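Local coordinates for protein ectonucleotide pyrophosphatase/phosphodiesterase family member 5 (Mus musculus, PDB 5VEO) that probably hydrolyses phosphodiester or pyrophosphate bonds of nucleotide derivatives as a zinc-dependent ectoenzyme, and here holds AMP in an active site made inactive by substitution, at residues A[79-84]-A[100-105]; A[122-127]-A[150-155]; A[175-180]-A[225-230]; A[274-279]-A[308-313]. The protein carries 1 engineered substitution. One frame throughout, in Å; residues are numbered along the deposited sequence. Where two conformers were deposited one is given.

Interaction 1. Residues A[79-84]-A[100-105]; sequences NDMFDP and SKFWEE. With AMP (adenosine monophosphate), chain Q.
The closest CA atoms, those of Asp83 and Phe102, are 8.2 Å apart, so strand 80-83 meets the loop turn 100-105 through side chains and without hydrogen bonds between the segments. The Phe102 ring carries the contact, touching both Met81 and Asp83. Met81 leads its chain past the ring, and a bend at its last torsion (chi3 -84°) brings the methyl CE to 3.7 Å from Phe102 CD1. The sulfur lies obliquely to the ring, SD 5.4 Å from the centroid, in a Met-aromatic contact; a flexible thioether suits this place because it can fold against a rigid ring. Asp83 adds its methylene, CB 3.9 Å from Phe102 CE1, and uses its carboxylate elsewhere: OD1 in a salt bridge with Arg298, OD2 as acceptor for the backbone N of Ile85 and Leu86. At the strand's other end Asn79 ND2 donates to AMP O1P at 2.8 Å (N-H...O 157°), while OD1 accepts from Tyr59 N, which fixes the amide's flip. An alanine in place of Asn79 is likely to leave O1P without this donor and Tyr59 N without its acceptor. Strand 80-83 pairs antiparallel with strand 88-91, whose Phe90 touches Met81 and whose Lys88 touches Phe102, while 100-105 leads on toward helix 109-115.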
# COMPACT_ATOMS: atom_id res chain seq x y z
N ASN A 79 -1.00 -6.92 6.88
CA ASN A 79 -2.08 -6.25 7.61
C ASN A 79 -2.41 -6.98 8.90
O ASN A 79 -3.03 -6.38 9.78
CB ASN A 79 -3.36 -6.18 6.79
CG ASN A 79 -3.22 -5.34 5.54
OD1 ASN A 79 -2.31 -4.51 5.38
ND2 ASN A 79 -4.18 -5.52 4.65
N ASP A 80 -2.07 -8.26 8.98
CA ASP A 80 -2.27 -9.09 10.16
C ASP A 80 -0.95 -9.78 10.45
O ASP A 80 -0.44 -10.50 9.59
CB ASP A 80 -3.39 -10.11 9.95
CG ASP A 80 -4.74 -9.45 9.87
OD1 ASP A 80 -5.17 -9.14 8.75
OD2 ASP A 80 -5.36 -9.23 10.92
N MET A 81 -0.41 -9.55 11.64
CA MET A 81 0.91 -10.03 12.01
C MET A 81 0.91 -10.56 13.43
O MET A 81 0.06 -10.20 14.25
CB MET A 81 1.96 -8.92 11.97
CG MET A 81 2.20 -8.30 10.63
SD MET A 81 3.47 -7.03 10.75
CE MET A 81 2.52 -5.61 11.29
N PHE A 82 1.91 -11.37 13.71
CA PHE A 82 2.22 -11.80 15.06
C PHE A 82 3.72 -11.67 15.25
O PHE A 82 4.50 -12.24 14.47
CB PHE A 82 1.76 -13.23 15.33
CG PHE A 82 2.22 -13.76 16.67
CD1 PHE A 82 1.78 -13.18 17.84
CD2 PHE A 82 3.11 -14.81 16.75
CE1 PHE A 82 2.20 -13.66 19.09
CE2 PHE A 82 3.56 -15.29 18.00
CZ PHE A 82 3.09 -14.71 19.15
N ASP A 83 4.12 -10.92 16.28
CA ASP A 83 5.52 -10.76 16.60
C ASP A 83 5.85 -11.67 17.78
O ASP A 83 5.33 -11.45 18.89
CB ASP A 83 5.85 -9.30 16.91
CG ASP A 83 7.33 -9.08 17.15
OD1 ASP A 83 7.89 -8.09 16.61
OD2 ASP A 83 7.95 -9.88 17.88
N PRO A 84 6.65 -12.72 17.58
CA PRO A 84 6.86 -13.71 18.64
C PRO A 84 7.79 -13.22 19.73
O PRO A 84 7.82 -13.82 20.82
CB PRO A 84 7.47 -14.89 17.87
CG PRO A 84 8.22 -14.22 16.76
CD PRO A 84 7.32 -13.10 16.33
N SER A 100 2.99 1.01 18.94
CA SER A 100 4.11 1.68 18.30
C SER A 100 5.24 0.74 17.91
O SER A 100 5.94 0.98 16.92
CB SER A 100 4.64 2.75 19.26
OG SER A 100 3.61 3.65 19.63
N LYS A 101 5.46 -0.32 18.69
CA LYS A 101 6.58 -1.21 18.42
C LYS A 101 6.46 -1.92 17.07
O LYS A 101 7.48 -2.35 16.51
CB LYS A 101 6.71 -2.23 19.54
CG LYS A 101 7.23 -1.61 20.85
CD LYS A 101 8.45 -2.37 21.37
CE LYS A 101 9.29 -1.56 22.37
NZ LYS A 101 10.67 -1.29 21.82
N PHE A 102 5.25 -2.05 16.52
CA PHE A 102 5.14 -2.65 15.20
C PHE A 102 5.69 -1.75 14.10
O PHE A 102 5.96 -2.25 13.01
CB PHE A 102 3.68 -3.02 14.90
CG PHE A 102 3.32 -4.36 15.43
CD1 PHE A 102 3.71 -5.51 14.76
CD2 PHE A 102 2.64 -4.49 16.63
CE1 PHE A 102 3.40 -6.76 15.26
CE2 PHE A 102 2.34 -5.73 17.14
CZ PHE A 102 2.72 -6.87 16.47
N TRP A 103 5.84 -0.46 14.36
CA TRP A 103 6.24 0.55 13.38
C TRP A 103 7.69 0.99 13.51
O TRP A 103 8.23 1.61 12.58
CB TRP A 103 5.33 1.78 13.53
CG TRP A 103 3.90 1.46 13.30
CD1 TRP A 103 3.00 0.96 14.21
CD2 TRP A 103 3.19 1.57 12.07
NE1 TRP A 103 1.77 0.77 13.61
CE2 TRP A 103 1.87 1.12 12.29
CE3 TRP A 103 3.56 1.99 10.79
CZ2 TRP A 103 0.92 1.12 11.29
CZ3 TRP A 103 2.61 1.98 9.79
CH2 TRP A 103 1.31 1.55 10.04
N GLU A 104 8.33 0.73 14.64
CA GLU A 104 9.55 1.44 14.99
C GLU A 104 10.82 0.77 14.47
O GLU A 104 11.93 1.21 14.81
CB GLU A 104 9.58 1.62 16.51
CG GLU A 104 8.58 2.70 16.91
CD GLU A 104 8.41 2.89 18.39
OE1 GLU A 104 8.63 1.94 19.18
OE2 GLU A 104 8.03 4.01 18.76
N GLU A 105 10.71 -0.25 13.60
CA GLU A 105 11.90 -0.71 12.90
C GLU A 105 12.31 0.24 11.78
O GLU A 105 13.40 0.07 11.21
CB GLU A 105 11.69 -2.14 12.38
CG GLU A 105 11.35 -3.05 13.53
CD GLU A 105 11.08 -4.49 13.18
OE1 GLU A 105 10.86 -5.27 14.13
OE2 GLU A 105 11.09 -4.85 11.99
P AMP Q . -6.09 -3.47 1.93
O1P AMP Q . -4.88 -4.28 2.28
O2P AMP Q . -7.28 -4.37 1.55
O3P AMP Q . -5.84 -2.42 0.86
O5' AMP Q . -6.55 -2.66 3.23
C5' AMP Q . -7.31 -1.45 3.07
C4' AMP Q . -8.34 -1.23 4.14
O4' AMP Q . -7.67 -0.80 5.32
C3' AMP Q . -9.33 -0.12 3.81
O3' AMP Q . -10.60 -0.66 3.50
C2' AMP Q . -9.42 0.73 5.08
O2' AMP Q . -10.72 0.95 5.56
C1' AMP Q . -8.58 -0.05 6.08
N9 AMP Q . -7.84 0.79 6.99
C8 AMP Q . -6.86 1.66 6.69
N7 AMP Q . -6.41 2.24 7.83
C5 AMP Q . -7.13 1.71 8.85
C6 AMP Q . -7.17 1.85 10.32
N6 AMP Q . -6.34 2.71 10.93
N1 AMP Q . -8.06 1.12 11.01
C2 AMP Q . -8.90 0.25 10.43
N3 AMP Q . -8.92 0.05 9.10
C4 AMP Q . -8.07 0.76 8.29

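Interaction 2. Residues A[122-127]-A[150-155]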
# COMPACT_ATOMS: atom_id res chain seq x y z
N ALA A 122 -1.51 14.72 7.48
CA ALA A 122 -2.00 13.44 7.00
C ALA A 122 -3.49 13.33 7.25
O ALA A 122 -3.97 13.57 8.37
CB ALA A 122 -1.28 12.28 7.68
N ALA A 123 -4.22 12.98 6.20
CA ALA A 123 -5.67 12.82 6.22
C ALA A 123 -5.97 11.36 5.87
O ALA A 123 -6.18 11.00 4.70
CB ALA A 123 -6.30 13.78 5.27
N MET A 124 -5.93 10.51 6.90
CA MET A 124 -6.32 9.09 6.92
C MET A 124 -5.27 8.16 6.32
O MET A 124 -5.56 6.96 6.11
CB MET A 124 -7.67 8.86 6.24
CG MET A 124 -8.76 9.79 6.76
SD MET A 124 -8.88 9.75 8.55
CE MET A 124 -10.40 10.68 8.80
N TRP A 125 -4.05 8.64 6.11
CA TRP A 125 -2.98 7.80 5.58
C TRP A 125 -2.61 6.70 6.58
O TRP A 125 -2.42 6.98 7.77
CB TRP A 125 -1.76 8.66 5.29
CG TRP A 125 -0.63 7.92 4.64
CD1 TRP A 125 0.35 7.20 5.24
CD2 TRP A 125 -0.38 7.85 3.23
NE1 TRP A 125 1.20 6.67 4.30
CE2 TRP A 125 0.77 7.07 3.05
CE3 TRP A 125 -1.02 8.38 2.12
CZ2 TRP A 125 1.30 6.80 1.78
CZ3 TRP A 125 -0.50 8.11 0.87
CH2 TRP A 125 0.64 7.33 0.72
N PRO A 126 -2.47 5.45 6.14
CA PRO A 126 -2.11 4.35 7.06
C PRO A 126 -0.90 4.65 7.94
O PRO A 126 0.17 5.01 7.47
CB PRO A 126 -1.84 3.19 6.10
CG PRO A 126 -2.80 3.44 5.00
CD PRO A 126 -2.78 4.93 4.80
N GLY A 127 -1.09 4.46 9.25
CA GLY A 127 -0.04 4.69 10.23
C GLY A 127 0.16 6.13 10.65
O GLY A 127 0.90 6.38 11.61
N GLU A 150 -14.31 14.81 0.53
CA GLU A 150 -14.30 16.26 0.49
C GLU A 150 -13.81 16.85 1.80
O GLU A 150 -13.07 17.85 1.82
CB GLU A 150 -15.70 16.77 0.13
CG GLU A 150 -16.18 16.35 -1.29
CD GLU A 150 -16.50 14.86 -1.45
OE1 GLU A 150 -16.84 14.20 -0.44
OE2 GLU A 150 -16.39 14.36 -2.61
N ASP A 151 -14.16 16.22 2.92
CA ASP A 151 -13.66 16.71 4.21
C ASP A 151 -12.17 16.44 4.37
O ASP A 151 -11.44 17.25 4.96
CB ASP A 151 -14.45 16.07 5.35
CG ASP A 151 -15.80 16.74 5.57
OD1 ASP A 151 -16.00 17.85 5.05
OD2 ASP A 151 -16.66 16.17 6.29
N ARG A 152 -11.70 15.30 3.86
CA ARG A 152 -10.27 15.02 3.89
C ARG A 152 -9.50 16.03 3.07
O ARG A 152 -8.46 16.55 3.51
CB ARG A 152 -9.99 13.59 3.38
CG ARG A 152 -10.62 12.54 4.24
CD ARG A 152 -10.40 11.12 3.70
NE ARG A 152 -11.45 10.21 4.17
CZ ARG A 152 -11.35 8.88 4.23
NH1 ARG A 152 -10.22 8.26 3.90
NH2 ARG A 152 -12.37 8.16 4.67
N VAL A 153 -10.00 16.34 1.86
CA VAL A 153 -9.39 17.36 1.02
C VAL A 153 -9.37 18.71 1.73
O VAL A 153 -8.37 19.44 1.70
CB VAL A 153 -10.12 17.44 -0.32
CG1 VAL A 153 -9.70 18.66 -1.12
CG2 VAL A 153 -9.84 16.17 -1.11
N ALA A 154 -10.49 19.06 2.37
CA ALA A 154 -10.58 20.35 3.04
C ALA A 154 -9.48 20.51 4.08
O ALA A 154 -8.85 21.57 4.18
CB ALA A 154 -11.96 20.52 3.67
N LYS A 155 -9.23 19.46 4.86
CA LYS A 155 -8.17 19.54 5.87
C LYS A 155 -6.81 19.69 5.22
O LYS A 155 -5.98 20.50 5.66
CB LYS A 155 -8.21 18.30 6.75
CG LYS A 155 -9.42 18.26 7.66
CD LYS A 155 -9.26 19.36 8.73
CE LYS A 155 -10.53 19.77 9.44
NZ LYS A 155 -10.22 21.06 10.16
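Met124 lies over the guanidinium of Arg152 where helix 149-160 packs on the central sheet of the alkaline phosphatase-like alpha/beta fold. The helix belongs to a beta-alpha-beta crossover: the chain leaves edge strand 139-140, runs through the helix and returns as strand 168-173, and strand 120-123 lies between these two parallel strands. In the first shell, Met124 CB is 3.5 Å from Arg152 NH1, and Met124 CG sits 3.7 Å from Arg152 CZ, over one face of the guanidinium and toward its rim. The two side chains cross at about a right angle. With CG above the plane, hydrocarbon lies against the face of the cation while its N-H groups bond to other residues. A step back along the strand, Ala123 CB lies 4.2 Å from Arg152 CB; its small size lets the helix backbone come close, with the CA atoms of Ala123 and Arg152 5.6 Å apart.

Further out, the polar end of Arg152 is held by other residues. NH1 bonds to Tyr172 O and forms a salt bridge with Glu174, and NH2 bonds to Val147 O, so a buried charge is satisfied and its plane is fixed for Met124 to rest on. A long arginine suits this task, its chain extended from CG to NE to span helix and sheet. Met124 also touches Tyr143, whose hydroxyl hydrogen-bonds AMP, which places this packing just behind the nucleotide pocket. The stem of the arginine joins in as well, with Arg152 CD 3.7 Å from Met124 CG.

Interaction 3. Residues A[175-180]-A[225-230]; sequences EPDDTG and HGMTQC. With ZN (zinc ion), chain E; ZN (zinc ion), chain D; ZN (zinc ion), chain F; AMP (adenosine monophosphate), chain Q.
Asp177 and His225 meet within the paired-zinc centre of the alkaline phosphatase superfamily, each contributing to a different one of the two metals. Followed outward, Asp177 CB hangs from the first turn of helix 177-183, still 4.1 Å from the zinc of chain D. CG stands anti to the backbone N (chi1 -179°), which turns the carboxylate toward that ion, and Asp177 CG also comes within 3.7 Å of AMP O3P. OD1 binds the zinc at 2.1 Å and OD2 more loosely at 2.5 Å, a lopsided bidentate grip that His181 and His325 complete from the protein side. OD1 also reaches the edge of the His225 ring, 3.2 Å from CE1, with carboxylate and ring planes 73° apart. On the other side of the contact His225 NE2 binds the zinc of chain E at 2.1 Å, along with Asp22 and Asp224. Its other nitrogen, ND1, donates to Gly226 O in the ring plane, which fixes the ring's rotation and directs NE2 at the metal.

The AMP phosphate joins the two ions, O2P on the zinc of chain D and O3P on that of chain E. Asp178, next along the helix, binds a third zinc together with Glu145, three waters and AMP O3'. Glu175 OE1 accepts from Thr179 N and OE2 from Thr179 OG1, which probably steadies the first turn.

Met227 folds back through bends at chi2 and chi3, placing its methyl CE 3.4 Å from Asp177 OD1. Gly180 suits its place because a CB there would crowd this methyl, which lies 4.1 Å from Gly180 C.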
# COMPACT_ATOMS: atom_id res chain seq x y z
N GLU A 175 -11.43 3.77 -1.81
CA GLU A 175 -11.81 3.28 -3.13
C GLU A 175 -10.70 3.55 -4.14
O GLU A 175 -9.99 4.58 -4.04
CB GLU A 175 -13.11 3.94 -3.60
CG GLU A 175 -14.34 3.51 -2.84
CD GLU A 175 -14.85 2.10 -3.18
OE1 GLU A 175 -14.07 1.25 -3.67
OE2 GLU A 175 -16.05 1.85 -2.93
N PRO A 176 -10.57 2.67 -5.16
CA PRO A 176 -11.50 1.61 -5.56
C PRO A 176 -11.26 0.21 -4.94
O PRO A 176 -11.87 -0.76 -5.37
CB PRO A 176 -11.29 1.57 -7.07
CG PRO A 176 -9.85 1.87 -7.23
CD PRO A 176 -9.55 2.92 -6.19
N ASP A 177 -10.43 0.13 -3.90
CA ASP A 177 -10.18 -1.14 -3.22
C ASP A 177 -11.47 -1.78 -2.70
O ASP A 177 -11.72 -2.97 -2.91
CB ASP A 177 -9.19 -0.92 -2.07
CG ASP A 177 -8.86 -2.20 -1.34
OD1 ASP A 177 -8.04 -2.99 -1.86
OD2 ASP A 177 -9.39 -2.42 -0.22
N ASP A 178 -12.28 -1.00 -1.97
CA ASP A 178 -13.45 -1.57 -1.31
C ASP A 178 -14.39 -2.23 -2.31
O ASP A 178 -14.80 -3.38 -2.14
CB ASP A 178 -14.20 -0.47 -0.55
CG ASP A 178 -13.68 -0.25 0.85
OD1 ASP A 178 -12.85 -1.05 1.32
OD2 ASP A 178 -14.12 0.73 1.48
N THR A 179 -14.78 -1.49 -3.35
CA THR A 179 -15.67 -2.05 -4.35
C THR A 179 -14.98 -3.15 -5.16
O THR A 179 -15.62 -4.14 -5.55
CB THR A 179 -16.20 -0.92 -5.24
OG1 THR A 179 -17.04 -0.06 -4.45
CG2 THR A 179 -17.00 -1.47 -6.41
N GLY A 180 -13.69 -2.98 -5.46
CA GLY A 180 -12.96 -4.03 -6.15
C GLY A 180 -13.05 -5.37 -5.45
O GLY A 180 -13.22 -6.42 -6.08
N HIS A 225 -1.51 -0.99 -4.49
CA HIS A 225 -1.56 -2.24 -5.25
C HIS A 225 -2.76 -2.21 -6.18
O HIS A 225 -3.58 -1.27 -6.14
CB HIS A 225 -1.69 -3.46 -4.31
CG HIS A 225 -2.89 -3.33 -3.43
ND1 HIS A 225 -4.18 -3.48 -3.90
CD2 HIS A 225 -3.00 -2.90 -2.15
CE1 HIS A 225 -5.03 -3.16 -2.94
NE2 HIS A 225 -4.34 -2.81 -1.87
N GLY A 226 -2.90 -3.27 -6.96
CA GLY A 226 -4.02 -3.47 -7.85
C GLY A 226 -5.03 -4.46 -7.28
O GLY A 226 -5.35 -4.45 -6.08
N MET A 227 -5.56 -5.31 -8.16
CA MET A 227 -6.64 -6.20 -7.77
C MET A 227 -6.78 -7.28 -8.84
O MET A 227 -6.57 -7.00 -10.03
CB MET A 227 -7.96 -5.42 -7.63
CG MET A 227 -9.13 -6.17 -6.99
SD MET A 227 -8.98 -6.40 -5.19
CE MET A 227 -9.10 -4.73 -4.61
N THR A 228 -7.11 -8.49 -8.44
CA THR A 228 -7.33 -9.57 -9.39
C THR A 228 -8.64 -10.29 -9.06
O THR A 228 -9.12 -10.28 -7.92
CB THR A 228 -6.14 -10.56 -9.48
OG1 THR A 228 -6.20 -11.31 -10.71
CG2 THR A 228 -6.15 -11.56 -8.41
N GLN A 229 -9.21 -10.89 -10.10
CA GLN A 229 -10.49 -11.57 -9.99
C GLN A 229 -10.33 -12.94 -9.34
O GLN A 229 -9.52 -13.77 -9.77
CB GLN A 229 -11.12 -11.73 -11.37
CG GLN A 229 -12.57 -12.18 -11.35
CD GLN A 229 -13.55 -11.05 -11.04
OE1 GLN A 229 -13.23 -9.88 -11.16
NE2 GLN A 229 -14.76 -11.42 -10.67
N CYS A 230 -11.19 -13.19 -8.36
CA CYS A 230 -11.27 -14.47 -7.68
C CYS A 230 -12.57 -15.18 -8.04
O CYS A 230 -13.47 -14.61 -8.66
CB CYS A 230 -11.16 -14.28 -6.17
SG CYS A 230 -9.50 -13.64 -5.72
ZN ZN E . -5.00 -1.46 -0.47
ZN ZN D . -7.89 -4.43 -0.31
ZN ZN F . -12.68 -0.08 3.72
P AMP Q . -6.09 -3.47 1.93
O1P AMP Q . -4.88 -4.28 2.28
O2P AMP Q . -7.28 -4.37 1.55
O3P AMP Q . -5.84 -2.42 0.86
O5' AMP Q . -6.55 -2.66 3.23
C5' AMP Q . -7.31 -1.45 3.07
C4' AMP Q . -8.34 -1.23 4.14
O4' AMP Q . -7.67 -0.80 5.32
C3' AMP Q . -9.33 -0.12 3.81
O3' AMP Q . -10.60 -0.66 3.50
C2' AMP Q . -9.42 0.73 5.08
O2' AMP Q . -10.72 0.95 5.56
C1' AMP Q . -8.58 -0.05 6.08
N9 AMP Q . -7.84 0.79 6.99
C8 AMP Q . -6.86 1.66 6.69
N7 AMP Q . -6.41 2.24 7.83
C5 AMP Q . -7.13 1.71 8.85
C6 AMP Q . -7.17 1.85 10.32
N6 AMP Q . -6.34 2.71 10.93
N1 AMP Q . -8.06 1.12 11.01
C2 AMP Q . -8.90 0.25 10.43
N3 AMP Q . -8.92 0.05 9.10
C4 AMP Q . -8.07 0.76 8.29
O HOH W 1 -13.09 -1.87 5.20
O HOH W 2 -14.43 -0.49 5.43
O HOH W 3 -15.00 0.39 3.49

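Interaction 4. Residues A[274-279]-A[308-313]; sequences GAHPNL and EGWYIL. With NAG (2-acetamido-2-deoxy-beta-D-glucopyranose), chain B.
A glycosylated asparagine lies flat against an indole: Asn278, whose ND2 carries the sugar on a 1.4 Å bond to NAG C1, stacks on Trp310 with amide and ring planes 20° apart. Its OD1 sits over the ring face, 3.0 Å from Trp310 CZ2, and its CB lies almost squarely above the five-membered ring in a CH-pi contact. ND2 keeps a hydrogen bond to Asp307 OD2, so the amide is held by carboxylate, indole and sugar link. His276 turns an edge toward the face of the indole six-membered ring in an offset edge-to-face pair, centroids 5.0 Å apart and planes at 64°. With CG anti to the backbone N (chi1 -168°), its ND1 accepts from Asn278 N at 3.0 Å, bracing the type I turn from His276 to Leu279. An alanine at Trp310 would probably open a gap beside His276 and leave the glycan-bearing amide without the flat surface it rests on. The methyl tips of Leu279 and Ile312 meet, CD1 to CD1 at 3.6 Å. Strand 279-283 is an edge of the four-stranded antiparallel sheet beside strand 302-306, while strand 311-313 pairs in parallel with 235-237, whose Ile236 touches His276, Leu279 and Trp310.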
# COMPACT_ATOMS: atom_id res chain seq x y z
N GLY A 274 3.07 -29.13 -1.81
CA GLY A 274 2.70 -29.94 -2.95
C GLY A 274 1.30 -30.51 -2.91
O GLY A 274 0.94 -31.32 -3.78
N ALA A 275 0.47 -30.07 -1.96
CA ALA A 275 -0.86 -30.64 -1.80
C ALA A 275 -1.85 -30.08 -2.82
O ALA A 275 -2.78 -30.78 -3.23
CB ALA A 275 -1.36 -30.36 -0.39
N HIS A 276 -1.67 -28.82 -3.21
CA HIS A 276 -2.52 -28.18 -4.19
C HIS A 276 -1.63 -27.49 -5.22
O HIS A 276 -0.67 -26.80 -4.83
CB HIS A 276 -3.45 -27.17 -3.53
CG HIS A 276 -4.53 -26.70 -4.44
ND1 HIS A 276 -4.29 -25.86 -5.50
CD2 HIS A 276 -5.86 -26.98 -4.47
CE1 HIS A 276 -5.42 -25.65 -6.15
NE2 HIS A 276 -6.39 -26.31 -5.54
N PRO A 277 -1.90 -27.64 -6.52
CA PRO A 277 -0.99 -27.09 -7.54
C PRO A 277 -0.87 -25.58 -7.49
O PRO A 277 0.13 -25.03 -7.98
CB PRO A 277 -1.62 -27.55 -8.86
CG PRO A 277 -3.06 -27.87 -8.53
CD PRO A 277 -3.03 -28.37 -7.11
N ASN A 278 -1.86 -24.88 -6.92
CA ASN A 278 -1.86 -23.42 -6.93
C ASN A 278 -1.54 -22.84 -5.56
O ASN A 278 -1.74 -21.64 -5.34
CB ASN A 278 -3.19 -22.91 -7.46
CG ASN A 278 -3.43 -23.38 -8.88
OD1 ASN A 278 -4.31 -24.19 -9.13
ND2 ASN A 278 -2.61 -22.90 -9.80
N LEU A 279 -0.99 -23.64 -4.67
CA LEU A 279 -0.53 -23.16 -3.37
C LEU A 279 0.93 -23.57 -3.22
O LEU A 279 1.24 -24.76 -3.11
CB LEU A 279 -1.37 -23.74 -2.23
CG LEU A 279 -0.99 -23.18 -0.87
CD1 LEU A 279 -1.42 -21.71 -0.71
CD2 LEU A 279 -1.62 -24.02 0.19
N GLU A 308 -2.11 -16.32 -8.56
CA GLU A 308 -3.03 -15.25 -8.95
C GLU A 308 -4.46 -15.76 -9.15
O GLU A 308 -4.70 -16.69 -9.92
CB GLU A 308 -2.52 -14.60 -10.22
CG GLU A 308 -3.26 -13.35 -10.55
CD GLU A 308 -2.71 -12.63 -11.75
OE1 GLU A 308 -2.36 -13.28 -12.75
OE2 GLU A 308 -2.67 -11.40 -11.68
N GLY A 309 -5.41 -15.12 -8.47
CA GLY A 309 -6.82 -15.41 -8.64
C GLY A 309 -7.33 -16.59 -7.84
O GLY A 309 -8.52 -16.93 -7.96
N TRP A 310 -6.48 -17.21 -7.03
CA TRP A 310 -6.85 -18.29 -6.13
C TRP A 310 -7.04 -17.76 -4.71
O TRP A 310 -6.35 -16.82 -4.27
CB TRP A 310 -5.78 -19.40 -6.15
CG TRP A 310 -5.90 -20.21 -7.40
CD1 TRP A 310 -5.44 -19.88 -8.64
CD2 TRP A 310 -6.60 -21.45 -7.55
NE1 TRP A 310 -5.80 -20.84 -9.55
CE2 TRP A 310 -6.50 -21.83 -8.90
CE3 TRP A 310 -7.29 -22.28 -6.67
CZ2 TRP A 310 -7.09 -22.98 -9.40
CZ3 TRP A 310 -7.84 -23.45 -7.15
CH2 TRP A 310 -7.73 -23.79 -8.50
N TYR A 311 -7.98 -18.37 -4.00
CA TYR A 311 -8.35 -17.96 -2.65
C TYR A 311 -8.01 -19.07 -1.67
O TYR A 311 -8.27 -20.25 -1.95
CB TYR A 311 -9.85 -17.64 -2.52
CG TYR A 311 -10.13 -16.34 -1.82
CD1 TYR A 311 -10.48 -15.21 -2.56
CD2 TYR A 311 -10.07 -16.24 -0.43
CE1 TYR A 311 -10.72 -14.00 -1.95
CE2 TYR A 311 -10.31 -15.02 0.19
CZ TYR A 311 -10.65 -13.91 -0.57
OH TYR A 311 -10.91 -12.69 0.02
N ILE A 312 -7.44 -18.71 -0.53
CA ILE A 312 -7.20 -19.65 0.56
C ILE A 312 -8.29 -19.48 1.60
O ILE A 312 -8.45 -18.39 2.17
CB ILE A 312 -5.82 -19.46 1.19
CG1 ILE A 312 -4.74 -19.46 0.12
CG2 ILE A 312 -5.58 -20.54 2.26
CD1 ILE A 312 -3.38 -19.08 0.66
N LEU A 313 -9.01 -20.56 1.87
CA LEU A 313 -10.03 -20.60 2.91
C LEU A 313 -9.59 -21.61 3.95
O LEU A 313 -9.15 -22.71 3.61
CB LEU A 313 -11.40 -21.00 2.36
CG LEU A 313 -12.27 -19.86 1.82
CD1 LEU A 313 -11.72 -19.19 0.62
CD2 LEU A 313 -13.66 -20.38 1.50
C1 NAG B . -2.67 -23.29 -11.18
C2 NAG B . -1.89 -22.35 -12.08
C3 NAG B . -1.81 -22.90 -13.51
C4 NAG B . -1.42 -24.37 -13.56
C5 NAG B . -2.22 -25.18 -12.56
C6 NAG B . -1.75 -26.62 -12.44
C7 NAG B . -1.89 -19.88 -11.99
C8 NAG B . -2.75 -18.65 -12.07
N2 NAG B . -2.54 -21.04 -12.09
O3 NAG B . -0.85 -22.14 -14.23
O4 NAG B . -1.70 -24.88 -14.87
O5 NAG B . -2.09 -24.62 -11.26
O6 NAG B . -2.84 -27.41 -12.01
O7 NAG B . -0.68 -19.81 -11.85

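In the fold
The four contacts follow one another along the chain, all within the type I phosphodiesterase/nucleotide pyrophosphatase region. Interactions 1 and 3 have centres 25 Å apart yet both touch AMP: one supplies an asparagine to the phosphate, the other several of the zinc ligands. Interaction 2, on the central mixed sheet, joins interaction 1 through Trp103 CH2, which packs on Gly127 CA at 3.4 Å. Interaction 4 lies on the opposite side of the chain's centre from interaction 2, about 37 Å between centres, among the smaller sheets. It meets interaction 3 where Thr228 and Cys230 pack on 308-311, so the segment that stacks on the glycosylated asparagine also touches the segment carrying a zinc-binding histidine.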